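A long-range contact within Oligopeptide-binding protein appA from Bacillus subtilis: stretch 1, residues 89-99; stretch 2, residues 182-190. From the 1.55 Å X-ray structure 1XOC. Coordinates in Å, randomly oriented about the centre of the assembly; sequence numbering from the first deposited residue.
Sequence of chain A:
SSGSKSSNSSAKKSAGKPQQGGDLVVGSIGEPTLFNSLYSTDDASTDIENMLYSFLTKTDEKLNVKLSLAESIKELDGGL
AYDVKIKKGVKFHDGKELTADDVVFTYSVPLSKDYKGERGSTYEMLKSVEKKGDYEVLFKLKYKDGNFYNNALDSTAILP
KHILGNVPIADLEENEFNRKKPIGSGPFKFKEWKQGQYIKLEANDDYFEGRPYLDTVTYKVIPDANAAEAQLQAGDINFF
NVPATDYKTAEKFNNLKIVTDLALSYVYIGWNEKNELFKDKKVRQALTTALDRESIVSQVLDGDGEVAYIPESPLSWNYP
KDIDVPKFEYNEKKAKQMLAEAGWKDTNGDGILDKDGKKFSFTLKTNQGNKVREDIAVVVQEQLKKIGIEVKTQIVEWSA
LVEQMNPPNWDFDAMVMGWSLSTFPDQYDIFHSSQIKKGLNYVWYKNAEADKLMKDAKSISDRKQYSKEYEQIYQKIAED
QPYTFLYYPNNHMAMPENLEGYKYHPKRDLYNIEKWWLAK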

# COMPACT_ATOMS: atom_id res chain seq x y z
N GLY A 89 3.18 31.53 0.18
CA GLY A 89 3.89 31.62 1.45
C GLY A 89 4.25 30.29 2.07
O GLY A 89 4.66 30.22 3.24
N VAL A 90 4.09 29.20 1.31
CA VAL A 90 4.49 27.88 1.78
C VAL A 90 5.99 27.74 1.56
O VAL A 90 6.50 28.01 0.47
N LYS A 91 6.70 27.31 2.58
CA LYS A 91 8.16 27.18 2.50
C LYS A 91 8.63 25.72 2.55
O LYS A 91 8.09 24.91 3.31
N PHE A 92 9.66 25.42 1.78
CA PHE A 92 10.44 24.21 2.01
C PHE A 92 11.28 24.33 3.30
O PHE A 92 11.52 25.42 3.84
N HIS A 93 11.78 23.21 3.77
CA HIS A 93 12.56 23.18 5.02
C HIS A 93 13.86 23.99 4.96
O HIS A 93 14.45 24.28 6.01
N ASP A 94 14.28 24.38 3.77
CA ASP A 94 15.47 25.23 3.59
C ASP A 94 15.12 26.72 3.60
O ASP A 94 16.00 27.59 3.44
N GLY A 95 13.85 27.03 3.83
CA GLY A 95 13.39 28.42 3.90
C GLY A 95 12.93 29.04 2.59
O GLY A 95 12.47 30.18 2.57
N LYS A 96 13.02 28.28 1.51
CA LYS A 96 12.65 28.77 0.19
C LYS A 96 11.20 28.53 -0.15
O LYS A 96 10.61 27.52 0.21
N GLU A 97 10.64 29.47 -0.88
CA GLU A 97 9.22 29.45 -1.19
C GLU A 97 8.90 28.35 -2.17
O GLU A 97 9.61 28.18 -3.17
N LEU A 98 7.82 27.62 -1.90
CA LEU A 98 7.30 26.61 -2.84
C LEU A 98 6.46 27.34 -3.87
O LEU A 98 5.58 28.16 -3.51
N THR A 99 6.68 27.05 -5.15
CA THR A 99 5.92 27.74 -6.19
C THR A 99 5.47 26.78 -7.27
O THR A 99 5.73 25.59 -7.19
N PRO A 182 16.52 14.67 2.47
CA PRO A 182 15.27 15.13 1.87
C PRO A 182 14.89 16.51 2.36
O PRO A 182 15.09 16.83 3.54
N ILE A 183 14.33 17.32 1.47
CA ILE A 183 13.84 18.66 1.79
C ILE A 183 12.43 18.74 1.23
O ILE A 183 12.25 18.60 0.05
N GLY A 184 11.44 18.96 2.11
CA GLY A 184 10.04 19.02 1.75
C GLY A 184 9.43 20.25 2.39
O GLY A 184 10.13 21.08 2.98
N SER A 185 8.12 20.40 2.22
CA SER A 185 7.40 21.49 2.84
C SER A 185 6.42 20.94 3.90
O SER A 185 5.57 21.68 4.39
N GLY A 186 6.59 19.67 4.30
CA GLY A 186 5.62 19.05 5.19
C GLY A 186 5.85 19.43 6.63
O GLY A 186 6.79 20.18 6.96
N PRO A 187 5.00 18.90 7.52
CA PRO A 187 4.97 19.31 8.90
C PRO A 187 6.15 18.91 9.75
O PRO A 187 6.32 19.46 10.84
N PHE A 188 6.95 17.94 9.28
CA PHE A 188 8.11 17.48 10.04
C PHE A 188 9.32 17.49 9.12
O PHE A 188 9.23 17.19 7.93
N LYS A 189 10.46 17.84 9.70
CA LYS A 189 11.76 17.90 8.99
C LYS A 189 12.62 16.66 9.31
O LYS A 189 12.56 16.12 10.40
N PHE A 190 13.41 16.23 8.34
CA PHE A 190 14.33 15.12 8.54
C PHE A 190 15.47 15.48 9.48
O PHE A 190 16.12 16.49 9.27

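Two hydrogen bonds join the stretches, and H93 donates both. Its backbone N reaches G184 O at 2.8 Å. Its side-chain NE2 reaches G186 O at 2.9 Å, and the N-H...O angle of 174° makes this bond almost straight. The acceptor lies near the plane of the ring, at its edge.

H93 is the residue most covered by the partner stretch. Its CA-to-CB bond points toward stretch 2, and chi1 is m (-59°). The imidazole has neighbours on opposite faces. K189 CG sits 3.8 Å from the ring centroid, squarely over one face. Over the other lie G184 O and S185 N, and G184 CA makes an off-centre CH-pi contact, 4.2 Å from the centroid. An ideal CB on G184 would point away from stretch 1. K189 has chi1 m; its CB bond points sideways and its end leads away; CG packs on the ring, and NZ lies well clear of it.

Van der Waals contacts extend the packing; F92 and I183 form the apolar one. F92, chi1 m, places CB 3.9 Å from I183 CG2. I183, also m at chi1, places the same CG2 4.1 Å from D94 CG. F92 CD2 approaches S185 N at 3.8 Å. S185, chi1 p, sits among several residues: its CB lies 4.0 Å from V90 CG1 and 3.3 Å from K91 O, while its OG is 3.4 Å from L98 CD1. That hydroxyl is hydrogen-bonded elsewhere in the structure. V90 and L98 are both t at chi1, and the CB bond of L98 points toward stretch 2.

Backbone CH groups add two contacts: F92 CA to G184 O at 3.3 Å, and S185 CA to K91 O at 3.5 Å.

Two waters complete the polar links. Water 2 lies 2.8 Å from H93 ND1; it donates to P182 O (2.8 Å) and accepts from F190 N (3.0 Å). Water 1 lies 2.8 Å from S185 O and makes a weak bond to K91 O at 3.5 Å.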

# COMPACT_ATOMS: atom_id res chain seq x y z
CB VAL A 90 3.73 26.76 1.00
CG1 VAL A 90 4.21 25.40 1.45
CG2 VAL A 90 2.24 26.93 1.20
CB LYS A 91 8.87 27.93 3.64
CG LYS A 91 8.41 29.37 3.87
CD LYS A 91 8.69 30.24 2.68
CE LYS A 91 8.20 31.67 2.93
NZ LYS A 91 8.46 32.59 1.79
CB PHE A 92 11.34 23.91 0.82
CG PHE A 92 10.62 23.40 -0.39
CD1 PHE A 92 10.39 24.23 -1.48
CD2 PHE A 92 10.18 22.09 -0.46
CE1 PHE A 92 9.74 23.73 -2.58
CE2 PHE A 92 9.51 21.61 -1.58
CZ PHE A 92 9.30 22.42 -2.63
CB HIS A 93 12.84 21.74 5.44
CG HIS A 93 11.60 20.93 5.66
ND1 HIS A 93 11.55 19.57 5.39
CD2 HIS A 93 10.36 21.28 6.10
CE1 HIS A 93 10.33 19.12 5.67
NE2 HIS A 93 9.59 20.14 6.10
CB ASP A 94 16.20 24.87 2.28
CG ASP A 94 15.32 24.99 1.06
OD1 ASP A 94 14.16 25.44 1.16
OD2 ASP A 94 15.79 24.66 -0.06
CB LYS A 96 13.57 28.17 -0.86
CG LYS A 96 14.88 28.92 -0.93
CD LYS A 96 16.05 27.99 -1.18
CE LYS A 96 17.32 28.76 -1.47
NZ LYS A 96 17.52 29.04 -2.92
CB GLU A 97 8.82 30.79 -1.80
CG GLU A 97 7.35 30.94 -2.26
CD GLU A 97 6.49 31.65 -1.27
OE1 GLU A 97 6.85 31.59 -0.07
OE2 GLU A 97 5.46 32.26 -1.66
CB LEU A 98 6.46 25.57 -2.09
CG LEU A 98 5.91 24.36 -2.86
CD1 LEU A 98 5.66 23.20 -1.92
CD2 LEU A 98 4.62 24.70 -3.62
CB THR A 99 6.77 28.84 -6.85
OG1 THR A 99 7.78 28.22 -7.65
CG2 THR A 99 7.41 29.78 -5.81
CB PRO A 182 14.26 14.08 2.34
CG PRO A 182 14.77 13.63 3.63
CD PRO A 182 16.25 13.61 3.46
CB ILE A 183 14.73 19.77 1.18
CG1 ILE A 183 16.14 19.73 1.80
CG2 ILE A 183 14.04 21.15 1.30
CD1 ILE A 183 16.18 20.12 3.24
CB SER A 185 6.67 22.32 1.79
OG SER A 185 5.70 21.56 1.10
CB PRO A 187 3.69 18.65 9.44
CG PRO A 187 3.39 17.55 8.50
CD PRO A 187 3.92 17.95 7.19
CB PHE A 188 7.87 16.08 10.62
CG PHE A 188 6.80 16.06 11.68
CD1 PHE A 188 7.13 16.28 13.01
CD2 PHE A 188 5.45 15.89 11.33
CE1 PHE A 188 6.14 16.30 14.00
CE2 PHE A 188 4.47 15.88 12.33
CZ PHE A 188 4.80 16.09 13.63
CB LYS A 189 12.56 19.11 9.46
CG LYS A 189 11.92 20.43 9.39
CD LYS A 189 12.89 21.50 9.96
CE LYS A 189 13.19 21.25 11.44
NZ LYS A 189 13.66 22.44 12.24
CB PHE A 190 14.87 14.66 7.17
CG PHE A 190 15.82 13.50 7.24
CD1 PHE A 190 15.36 12.20 7.17
CD2 PHE A 190 17.18 13.72 7.38
CE1 PHE A 190 16.26 11.12 7.20
CE2 PHE A 190 18.09 12.65 7.43
CZ PHE A 190 17.62 11.35 7.35
O HOH W 1 5.11 24.36 5.00
O HOH W 2 13.61 17.73 5.77